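Local coordinates for protein lipolytic enzyme, G-D-S-L family (PDB 7BR2) that acts as a gut bacterial serine esterase of the SGNH (GDSL) hydrolase family that metabolises the drug diltiazem, at residues 37-42 against 219-224; 74-79 against 122-127; 367-372 against 382-387. One frame throughout, in Å; residues are numbered along the deposited sequence.

The three contacts run from the interior of the alpha/beta SGNH core to the C-terminal part of the long helix 344-377, far from the chain centre. Contact 1 packs helix 35-46 against helix 210-223 near the centre of the chain. Contact 2 lies about 22 Å away between centres, nested inside the loop closed by contact 1, and joins the C-terminal ends of helices 64-75 and 102-125. Contact 3 follows later in the sequence, where helix 344-377 meets the loop behind it. Contacts 2 and 3, about 19 Å apart between centres, touch directly: Asp74 OD2 and Arg367 NH1 form a 2.9 Å salt bridge, tying the hydrolase core to the helical region. Contacts 1 and 3 are about 30 Å apart between centres and do not touch.

Contact 1 of 3, residues 37-42 against 219-224; sequences SFIWLY and LFLKAQ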
loop_
_atom_site.group_PDB
_atom_site.type_symbol
_atom_site.label_atom_id
_atom_site.label_comp_id
_atom_site.label_asym_id
_atom_site.label_seq_id
_atom_site.Cartn_x
_atom_site.Cartn_y
_atom_site.Cartn_z
ATOM N N SER A 37 1.296 -2.214 -3.039
ATOM C CA SER A 37 2.587 -1.783 -3.569
ATOM C C SER A 37 3.268 -0.789 -2.624
ATOM O O SER A 37 4.489 -0.830 -2.439
ATOM C CB SER A 37 2.398 -1.182 -4.963
ATOM O OG SER A 37 3.641 -0.908 -5.588
ATOM N N PHE A 38 2.492 0.102 -2.006
ATOM C CA PHE A 38 3.057 1.061 -1.058
ATOM C C PHE A 38 3.560 0.353 0.201
ATOM O O PHE A 38 4.605 0.715 0.760
ATOM C CB PHE A 38 1.990 2.110 -0.720
ATOM C CG PHE A 38 1.582 2.980 -1.899
ATOM C CD1 PHE A 38 2.411 3.119 -3.007
ATOM C CD2 PHE A 38 0.369 3.664 -1.885
ATOM C CE1 PHE A 38 2.041 3.921 -4.076
ATOM C CE2 PHE A 38 -0.016 4.461 -2.962
ATOM C CZ PHE A 38 0.825 4.599 -4.053
ATOM N N ILE A 39 2.844 -0.686 0.638
ATOM C CA ILE A 39 3.288 -1.482 1.786
ATOM C C ILE A 39 4.599 -2.204 1.472
ATOM O O ILE A 39 5.547 -2.211 2.281
ATOM C CB ILE A 39 2.190 -2.473 2.206
ATOM C CG1 ILE A 39 0.968 -1.747 2.775
ATOM C CG2 ILE A 39 2.731 -3.449 3.231
ATOM C CD1 ILE A 39 -0.280 -2.667 2.938
ATOM N N TRP A 40 4.668 -2.846 0.300
ATOM C CA TRP A 40 5.919 -3.481 -0.101
ATOM C C TRP A 40 7.039 -2.450 -0.181
ATOM O O TRP A 40 8.164 -2.725 0.242
ATOM C CB TRP A 40 5.745 -4.216 -1.434
ATOM C CG TRP A 40 6.783 -5.288 -1.702
ATOM C CD1 TRP A 40 7.863 -5.609 -0.923
ATOM C CD2 TRP A 40 6.834 -6.172 -2.835
ATOM N NE1 TRP A 40 8.577 -6.629 -1.501
ATOM C CE2 TRP A 40 7.968 -6.995 -2.673
ATOM C CE3 TRP A 40 6.028 -6.345 -3.973
ATOM C CZ2 TRP A 40 8.318 -7.981 -3.608
ATOM C CZ3 TRP A 40 6.376 -7.322 -4.901
ATOM C CH2 TRP A 40 7.513 -8.125 -4.713
ATOM N N LEU A 41 6.743 -1.251 -0.702
ATOM C CA LEU A 41 7.746 -0.190 -0.760
ATOM C C LEU A 41 8.297 0.130 0.630
ATOM O O LEU A 41 9.504 0.361 0.805
ATOM C CB LEU A 41 7.127 1.060 -1.393
ATOM C CG LEU A 41 8.035 2.278 -1.577
ATOM C CD1 LEU A 41 9.225 1.897 -2.424
ATOM C CD2 LEU A 41 7.251 3.432 -2.239
ATOM N N TYR A 42 7.419 0.162 1.629
ATOM C CA TYR A 42 7.898 0.340 2.993
ATOM C C TYR A 42 8.881 -0.761 3.374
ATOM O O TYR A 42 9.972 -0.489 3.886
ATOM C CB TYR A 42 6.734 0.364 3.977
ATOM C CG TYR A 42 7.183 0.584 5.400
ATOM C CD1 TYR A 42 7.347 1.868 5.899
ATOM C CD2 TYR A 42 7.439 -0.492 6.247
ATOM C CE1 TYR A 42 7.756 2.077 7.207
ATOM C CE2 TYR A 42 7.843 -0.292 7.554
ATOM C CZ TYR A 42 8.000 0.994 8.028
ATOM O OH TYR A 42 8.402 1.210 9.319
ATOM N N LEU A 219 -2.100 2.866 7.404
ATOM C CA LEU A 219 -2.875 2.218 8.452
ATOM C C LEU A 219 -2.474 0.761 8.631
ATOM O O LEU A 219 -2.391 0.272 9.766
ATOM C CB LEU A 219 -4.369 2.332 8.144
ATOM C CG LEU A 219 -4.917 3.755 8.279
ATOM C CD1 LEU A 219 -6.308 3.882 7.665
ATOM C CD2 LEU A 219 -4.905 4.162 9.767
ATOM N N PHE A 220 -2.212 0.046 7.528
ATOM C CA PHE A 220 -1.805 -1.350 7.668
ATOM C C PHE A 220 -0.431 -1.447 8.312
ATOM O O PHE A 220 -0.186 -2.331 9.143
ATOM C CB PHE A 220 -1.823 -2.050 6.305
ATOM C CG PHE A 220 -1.647 -3.540 6.381
ATOM C CD1 PHE A 220 -2.748 -4.383 6.451
ATOM C CD2 PHE A 220 -0.384 -4.101 6.382
ATOM C CE1 PHE A 220 -2.577 -5.761 6.534
ATOM C CE2 PHE A 220 -0.210 -5.473 6.449
ATOM C CZ PHE A 220 -1.309 -6.305 6.526
ATOM N N LEU A 221 0.463 -0.521 7.979
ATOM C CA LEU A 221 1.772 -0.506 8.619
ATOM C C LEU A 221 1.656 -0.164 10.100
ATOM O O LEU A 221 2.398 -0.702 10.929
ATOM C CB LEU A 221 2.682 0.497 7.912
ATOM C CG LEU A 221 3.010 0.087 6.478
ATOM C CD1 LEU A 221 3.681 1.226 5.741
ATOM C CD2 LEU A 221 3.875 -1.169 6.491
ATOM N N LYS A 222 0.715 0.712 10.456
ATOM C CA LYS A 222 0.498 1.013 11.870
ATOM C C LYS A 222 -0.062 -0.206 12.595
ATOM O O LYS A 222 0.340 -0.505 13.725
ATOM C CB LYS A 222 -0.398 2.254 12.023
ATOM C CG LYS A 222 -0.854 2.576 13.463
ATOM C CD LYS A 222 -1.302 4.048 13.624
ATOM C CE LYS A 222 -2.814 4.108 13.657
ATOM N NZ LYS A 222 -3.360 5.475 13.803
ATOM N N ALA A 223 -0.948 -0.952 11.940
ATOM C CA ALA A 223 -1.430 -2.205 12.508
ATOM C C ALA A 223 -0.323 -3.241 12.645
ATOM O O ALA A 223 -0.466 -4.187 13.427
ATOM C CB ALA A 223 -2.573 -2.767 11.658
ATOM N N GLN A 224 0.766 -3.103 11.902
ATOM C CA GLN A 224 1.913 -3.986 12.074
ATOM C C GLN A 224 2.941 -3.425 13.057
ATOM O O GLN A 224 4.042 -3.981 13.179
ATOM C CB GLN A 224 2.567 -4.281 10.718
ATOM C CG GLN A 224 1.674 -5.085 9.767
ATOM C CD GLN A 224 2.437 -5.625 8.556
ATOM O OE1 GLN A 224 3.104 -4.870 7.849
ATOM N NE2 GLN A 224 2.317 -6.926 8.298
#
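Ile39 and Tyr42 interlock with Phe220 and Leu221 where two helices of the alpha/beta SGNH hydrolase fold, 35-46 and 210-223, pack together. The short helical segments approach to 10.5 Å between axes and cross at -49°. The CA atoms of Ile39 and Leu221, at 7.1 Å, are the nearest pair across the contact.

The main bump is the forked end of Leu221, which enters the hollow between Ile39 and Tyr42, one helical turn apart. Its CD1 methyl reaches the root of the tyrosine ring, 3.6 Å from Tyr42 CG, and its CD2 methyl comes equally near Tyr42 CD2. These approaches are oblique to the ring. CD2 also meets the branch methyl of Ile39, with 4.1 Å between Leu221 CD2 and Ile39 CG2, as the two aliphatic chains pass in opposite directions.

Ile39 answers with a bump of its own. Because CG1 lies beside the backbone N (chi1 -67°) and the chain then extends, CD1 is carried into the angle between the stem and ring of Phe220, crossing that side chain nearly at a right angle. Phe220 in turn meets Phe24 of strand 21-26 edge-to-face, which links the helix pair to the parallel sheet, while Phe226 packs by Tyr42 and Met300 by Leu221. All four interlocking residues are buried, and no hydrogen bond joins the segments. Ile39 CD1 lies 3.7 Å from Phe220 CD2, and nearly as close to Phe220 CB.

Contact 2 of 3, residues 74-79 against 122-127; sequences DIFSKN and KRFKEL
Phe76 and Leu127 have the closest CA atoms of this pair of segments, 9.1 Å apart, so side chains alone bridge the C-terminal ends of helices 64-75 and 102-125. Both helices belong to the alpha/beta SGNH fold; the second is the helix of the beta-alpha-beta unit formed with parallel strands 82-85 and 131-136.

The Phe76 ring fills the gap. Leu127 CD2 lies over one face, 3.9 Å from the centroid of the Phe76 ring and only 9° off its normal, a CH-pi contact; the other methyl leans to the rim, with Leu127 CD1 3.7 Å from Phe76 CE1. Phe124 comes rim to rim instead, Phe76 CZ lying 3.9 Å from Phe124 CE1, and Leu83 of strand 82-85 touches both phenylalanines.

Arg123 completes the surround. Its chain bends at chi2 (-72°) and again at chi3, turning the guanidinium so that the Phe76 rim points at its face, with the two planes 83° apart. The cation therefore sits at the ring edge, not over the pi face, and its NH1 makes a salt bridge with Asp72. Within 74-79, Asp74 OD2 has salt bridges to Arg70 and Arg367, while Lys78 NZ folds back over its own backbone: it bonds Asp74 O at 2.9 Å, in the carbonyl plane and on a lone pair, and makes a weaker salt bridge to Asp74 OD1 at 3.3 Å.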
loop_
_atom_site.group_PDB
_atom_site.type_symbol
_atom_site.label_atom_id
_atom_site.label_comp_id
_atom_site.label_asym_id
_atom_site.label_seq_id
_atom_site.Cartn_x
_atom_site.Cartn_y
_atom_site.Cartn_z
ATOM N N ASP A 74 -6.056 -18.946 -8.121
ATOM C CA ASP A 74 -5.527 -17.596 -8.151
ATOM C C ASP A 74 -4.909 -17.142 -6.834
ATOM O O ASP A 74 -4.009 -16.296 -6.856
ATOM C CB ASP A 74 -6.646 -16.624 -8.561
ATOM C CG ASP A 74 -6.163 -15.201 -8.689
ATOM O OD1 ASP A 74 -5.152 -15.004 -9.400
ATOM O OD2 ASP A 74 -6.832 -14.275 -8.151
ATOM N N ILE A 75 -5.301 -17.721 -5.708
ATOM C CA ILE A 75 -4.845 -17.283 -4.393
ATOM C C ILE A 75 -3.941 -18.341 -3.748
ATOM O O ILE A 75 -2.770 -18.087 -3.473
ATOM C CB ILE A 75 -6.044 -16.935 -3.482
ATOM C CG1 ILE A 75 -6.857 -15.800 -4.110
ATOM C CG2 ILE A 75 -5.572 -16.536 -2.113
ATOM C CD1 ILE A 75 -6.079 -14.527 -4.333
ATOM N N PHE A 76 -4.491 -19.520 -3.454
ATOM C CA PHE A 76 -3.689 -20.600 -2.882
ATOM C C PHE A 76 -2.585 -21.039 -3.841
ATOM O O PHE A 76 -1.575 -21.605 -3.413
ATOM C CB PHE A 76 -4.589 -21.789 -2.526
ATOM C CG PHE A 76 -5.642 -21.468 -1.489
ATOM C CD1 PHE A 76 -5.531 -20.328 -0.695
ATOM C CD2 PHE A 76 -6.745 -22.294 -1.323
ATOM C CE1 PHE A 76 -6.493 -20.031 0.246
ATOM C CE2 PHE A 76 -7.715 -21.998 -0.379
ATOM C CZ PHE A 76 -7.584 -20.865 0.410
ATOM N N SER A 77 -2.798 -20.836 -5.146
ATOM C CA SER A 77 -1.797 -21.163 -6.142
ATOM C C SER A 77 -0.532 -20.359 -5.944
ATOM O O SER A 77 0.528 -20.766 -6.420
ATOM C CB SER A 77 -2.352 -20.897 -7.545
ATOM O OG SER A 77 -2.762 -19.539 -7.674
ATOM N N LYS A 78 -0.636 -19.193 -5.319
ATOM C CA LYS A 78 0.522 -18.361 -5.030
ATOM C C LYS A 78 1.223 -18.772 -3.741
ATOM O O LYS A 78 2.229 -18.155 -3.367
ATOM C CB LYS A 78 0.097 -16.887 -4.971
ATOM C CG LYS A 78 -0.289 -16.280 -6.323
ATOM C CD LYS A 78 -1.024 -14.946 -6.171
ATOM C CE LYS A 78 -1.261 -14.275 -7.529
ATOM N NZ LYS A 78 -2.009 -15.125 -8.521
ATOM N N ASN A 79 0.707 -19.786 -3.050
ATOM C CA ASN A 79 1.270 -20.276 -1.810
ATOM C C ASN A 79 1.552 -19.153 -0.815
ATOM O O ASN A 79 2.703 -18.871 -0.477
ATOM C CB ASN A 79 2.563 -21.071 -2.080
ATOM C CG ASN A 79 2.292 -22.406 -2.780
ATOM O OD1 ASN A 79 1.183 -22.967 -2.736
ATOM N ND2 ASN A 79 3.323 -22.917 -3.440
ATOM N N LYS A 122 -14.325 -21.572 5.785
ATOM C CA LYS A 122 -14.039 -22.996 5.820
ATOM C C LYS A 122 -12.736 -23.308 5.092
ATOM O O LYS A 122 -11.912 -24.082 5.594
ATOM C CB LYS A 122 -15.204 -23.780 5.222
ATOM C CG LYS A 122 -14.884 -25.251 5.093
ATOM C CD LYS A 122 -16.116 -26.116 4.849
ATOM C CE LYS A 122 -15.776 -27.586 5.163
ATOM N NZ LYS A 122 -14.599 -28.096 4.387
ATOM N N ARG A 123 -12.518 -22.703 3.909
ATOM C CA ARG A 123 -11.258 -22.982 3.207
ATOM C C ARG A 123 -10.055 -22.503 4.010
ATOM O O ARG A 123 -9.038 -23.197 4.089
ATOM C CB ARG A 123 -11.225 -22.352 1.810
ATOM C CG ARG A 123 -12.389 -22.690 0.914
ATOM C CD ARG A 123 -12.340 -24.147 0.404
ATOM N NE ARG A 123 -11.002 -24.664 0.102
ATOM C CZ ARG A 123 -10.440 -24.634 -1.111
ATOM N NH1 ARG A 123 -9.228 -25.149 -1.301
ATOM N NH2 ARG A 123 -11.087 -24.082 -2.135
ATOM N N PHE A 124 -10.152 -21.316 4.606
ATOM C CA PHE A 124 -9.031 -20.753 5.347
ATOM C C PHE A 124 -8.693 -21.597 6.568
ATOM O O PHE A 124 -7.518 -21.762 6.912
ATOM C CB PHE A 124 -9.338 -19.307 5.742
ATOM C CG PHE A 124 -9.572 -18.386 4.563
ATOM C CD1 PHE A 124 -9.009 -18.656 3.318
ATOM C CD2 PHE A 124 -10.387 -17.273 4.690
ATOM C CE1 PHE A 124 -9.228 -17.813 2.235
ATOM C CE2 PHE A 124 -10.618 -16.423 3.617
ATOM C CZ PHE A 124 -10.036 -16.688 2.386
ATOM N N LYS A 125 -9.710 -22.148 7.233
ATOM C CA LYS A 125 -9.454 -22.965 8.416
ATOM C C LYS A 125 -8.655 -24.222 8.081
ATOM O O LYS A 125 -7.944 -24.757 8.937
ATOM C CB LYS A 125 -10.786 -23.323 9.084
ATOM C CG LYS A 125 -11.506 -22.064 9.552
ATOM C CD LYS A 125 -12.456 -22.258 10.697
ATOM C CE LYS A 125 -13.159 -23.570 10.720
ATOM N NZ LYS A 125 -14.114 -23.500 11.855
ATOM N N GLU A 126 -8.740 -24.694 6.840
ATOM C CA GLU A 126 -8.040 -25.902 6.436
ATOM C C GLU A 126 -6.589 -25.674 6.019
ATOM O O GLU A 126 -5.867 -26.659 5.837
ATOM C CB GLU A 126 -8.819 -26.582 5.304
ATOM C CG GLU A 126 -10.135 -27.203 5.783
ATOM C CD GLU A 126 -9.899 -28.182 6.933
ATOM O OE1 GLU A 126 -8.890 -28.925 6.888
ATOM O OE2 GLU A 126 -10.701 -28.195 7.894
ATOM N N LEU A 127 -6.132 -24.430 5.906
ATOM C CA LEU A 127 -4.779 -24.157 5.407
ATOM C C LEU A 127 -3.748 -24.511 6.476
ATOM O O LEU A 127 -3.860 -24.043 7.613
ATOM C CB LEU A 127 -4.626 -22.697 5.007
ATOM C CG LEU A 127 -5.409 -22.216 3.790
ATOM C CD1 LEU A 127 -5.143 -20.739 3.583
ATOM C CD2 LEU A 127 -5.081 -23.026 2.527
#

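Contact 3 of 3, residues 367-372 against 382-387; sequences REYAWC and LLFAND
Tyr369 and Asn386 make the one hydrogen bond between 367-372 and 382-387, joining a side chain of helix 344-377 to the loop that leads, through a type II turn, to the N-cap of helix 388-397. Asn386 ND2 donates a hydrogen bond to Tyr369 OH over 3.1 Å, and the N-H...O angle of 164° makes the bond nearly straight. The hydroxyl lies only 9° out of the amide plane, as expected for a donor using its N-H squarely. The ring is delivered from the helix by a tyrosine CG anti to the backbone N, and meets the asparagine coming from the opposite direction, with ring and amide planes 32° apart. The amide oxygen stays at the ring rim, Asn386 OD1 lying 3.9 Å from Tyr369 CE1. This is the tight part: Tyr369 is buried, its OH also takes part in a weak hydrogen bond with Gln373 NE2, and Asn386 OD1 has a weak one with Tyr411 OH.

The Phe384 side is looser. Its exposed ring crosses Tyr369 at about a right angle and offers an edge to the hydroxyl, Phe384 CD1 standing 3.8 Å from Tyr369 OH with no bond between them. Phe384 is the third residue of the turn, which runs from Leu382 to Ala385 and is closed by Ala385 N to Leu382 O at 2.9 Å; its backbone phi is accordingly positive. Leu383 CD1 lies over one face of the Phe384 ring, and Phe384 N is hydrogen-bonded to Gln373 OE1.

With Tyr411 and Met414 packing on Tyr369, and Arg420 touching both Tyr369 and Asn386, the contact sits between helix 344-377 and helices 408-414 and 417-437, just ahead of helix 388-397, which Asp387 caps through the backbone N of Ala390.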
loop_
_atom_site.group_PDB
_atom_site.type_symbol
_atom_site.label_atom_id
_atom_site.label_comp_id
_atom_site.label_asym_id
_atom_site.label_seq_id
_atom_site.Cartn_x
_atom_site.Cartn_y
_atom_site.Cartn_z
ATOM N N ARG A 367 -3.119 -9.319 -13.525
ATOM C CA ARG A 367 -4.463 -9.247 -12.941
ATOM C C ARG A 367 -5.544 -9.193 -14.029
ATOM O O ARG A 367 -6.643 -9.748 -13.863
ATOM C CB ARG A 367 -4.600 -8.022 -12.029
ATOM C CG ARG A 367 -3.712 -8.000 -10.781
ATOM C CD ARG A 367 -3.517 -9.373 -10.205
ATOM N NE ARG A 367 -4.721 -9.868 -9.565
ATOM C CZ ARG A 367 -4.978 -11.152 -9.359
ATOM N NH1 ARG A 367 -6.109 -11.515 -8.764
ATOM N NH2 ARG A 367 -4.104 -12.066 -9.761
ATOM N N GLU A 368 -5.261 -8.502 -15.137
ATOM C CA GLU A 368 -6.181 -8.512 -16.278
ATOM C C GLU A 368 -6.321 -9.926 -16.839
ATOM O O GLU A 368 -7.429 -10.386 -17.177
ATOM C CB GLU A 368 -5.687 -7.547 -17.362
ATOM C CG GLU A 368 -5.625 -6.077 -16.940
ATOM C CD GLU A 368 -6.991 -5.409 -16.919
ATOM O OE1 GLU A 368 -7.904 -5.897 -17.608
ATOM O OE2 GLU A 368 -7.174 -4.411 -16.195
ATOM N N TYR A 369 -5.205 -10.646 -16.922
ATOM C CA TYR A 369 -5.304 -12.029 -17.374
ATOM C C TYR A 369 -6.169 -12.848 -16.418
ATOM O O TYR A 369 -7.025 -13.628 -16.856
ATOM C CB TYR A 369 -3.902 -12.623 -17.537
ATOM C CG TYR A 369 -3.849 -14.133 -17.577
ATOM C CD1 TYR A 369 -4.131 -14.839 -18.753
ATOM C CD2 TYR A 369 -3.480 -14.860 -16.444
ATOM C CE1 TYR A 369 -4.071 -16.234 -18.789
ATOM C CE2 TYR A 369 -3.416 -16.244 -16.469
ATOM C CZ TYR A 369 -3.712 -16.932 -17.645
ATOM O OH TYR A 369 -3.632 -18.310 -17.656
ATOM N N ALA A 370 -5.993 -12.642 -15.110
ATOM C CA ALA A 370 -6.803 -13.356 -14.123
ATOM C C ALA A 370 -8.289 -13.044 -14.280
ATOM O O ALA A 370 -9.135 -13.922 -14.072
ATOM C CB ALA A 370 -6.335 -13.028 -12.701
ATOM N N TRP A 371 -8.637 -11.788 -14.588
ATOM C CA TRP A 371 -10.044 -11.523 -14.871
ATOM C C TRP A 371 -10.504 -12.343 -16.070
ATOM O O TRP A 371 -11.586 -12.939 -16.048
ATOM C CB TRP A 371 -10.340 -10.047 -15.134
ATOM C CG TRP A 371 -11.831 -9.905 -15.370
ATOM C CD1 TRP A 371 -12.793 -9.694 -14.422
ATOM C CD2 TRP A 371 -12.536 -10.061 -16.617
ATOM N NE1 TRP A 371 -14.032 -9.679 -14.999
ATOM C CE2 TRP A 371 -13.908 -9.906 -16.342
ATOM C CE3 TRP A 371 -12.139 -10.308 -17.936
ATOM C CZ2 TRP A 371 -14.884 -9.990 -17.335
ATOM C CZ3 TRP A 371 -13.115 -10.394 -18.922
ATOM C CH2 TRP A 371 -14.467 -10.235 -18.614
ATOM N N CYS A 372 -9.703 -12.388 -17.135
ATOM C CA CYS A 372 -10.119 -13.213 -18.267
ATOM C C CYS A 372 -10.402 -14.639 -17.816
ATOM O O CYS A 372 -11.421 -15.239 -18.193
ATOM C CB CYS A 372 -9.057 -13.182 -19.374
ATOM S SG CYS A 372 -9.019 -11.574 -20.209
ATOM N N LEU A 382 -13.559 -23.473 -19.268
ATOM C CA LEU A 382 -12.295 -23.325 -19.972
ATOM C C LEU A 382 -11.237 -22.657 -19.096
ATOM O O LEU A 382 -10.259 -22.117 -19.615
ATOM C CB LEU A 382 -12.504 -22.534 -21.266
ATOM C CG LEU A 382 -13.239 -23.331 -22.350
ATOM C CD1 LEU A 382 -13.790 -22.430 -23.429
ATOM C CD2 LEU A 382 -12.292 -24.370 -22.938
ATOM N N LEU A 383 -11.389 -22.733 -17.779
ATOM C CA LEU A 383 -10.409 -22.151 -16.873
ATOM C C LEU A 383 -9.019 -22.713 -17.171
ATOM O O LEU A 383 -8.818 -23.932 -17.149
ATOM C CB LEU A 383 -10.809 -22.436 -15.423
ATOM C CG LEU A 383 -9.844 -21.904 -14.359
ATOM C CD1 LEU A 383 -9.720 -20.373 -14.448
ATOM C CD2 LEU A 383 -10.279 -22.314 -12.964
ATOM N N PHE A 384 -8.075 -21.821 -17.487
ATOM C CA PHE A 384 -6.683 -22.171 -17.782
ATOM C C PHE A 384 -6.551 -23.057 -19.024
ATOM O O PHE A 384 -5.510 -23.693 -19.225
ATOM C CB PHE A 384 -6.007 -22.855 -16.577
ATOM C CG PHE A 384 -5.898 -21.979 -15.354
ATOM C CD1 PHE A 384 -5.630 -20.618 -15.471
ATOM C CD2 PHE A 384 -6.110 -22.509 -14.089
ATOM C CE1 PHE A 384 -5.526 -19.804 -14.332
ATOM C CE2 PHE A 384 -6.015 -21.699 -12.936
ATOM C CZ PHE A 384 -5.729 -20.349 -13.060
ATOM N N ALA A 385 -7.590 -23.111 -19.865
ATOM C CA ALA A 385 -7.497 -23.884 -21.103
ATOM C C ALA A 385 -6.396 -23.331 -22.005
ATOM O O ALA A 385 -5.517 -24.078 -22.455
ATOM C CB ALA A 385 -8.845 -23.889 -21.830
ATOM N N ASN A 386 -6.421 -22.019 -22.253
ATOM C CA ASN A 386 -5.380 -21.307 -22.993
ATOM C C ASN A 386 -5.080 -21.995 -24.320
ATOM O O ASN A 386 -3.921 -22.211 -24.689
ATOM C CB ASN A 386 -4.117 -21.162 -22.132
ATOM C CG ASN A 386 -4.314 -20.191 -20.976
ATOM O OD1 ASN A 386 -5.072 -19.235 -21.078
ATOM N ND2 ASN A 386 -3.669 -20.457 -19.867
ATOM N N ASP A 387 -6.146 -22.332 -25.047
ATOM C CA ASP A 387 -6.041 -23.134 -26.261
ATOM C C ASP A 387 -7.013 -22.610 -27.314
ATOM O O ASP A 387 -7.650 -21.568 -27.141
ATOM C CB ASP A 387 -6.329 -24.611 -25.951
ATOM C CG ASP A 387 -7.694 -24.817 -25.290
ATOM O OD1 ASP A 387 -8.513 -23.866 -25.218
ATOM O OD2 ASP A 387 -7.978 -25.944 -24.878
#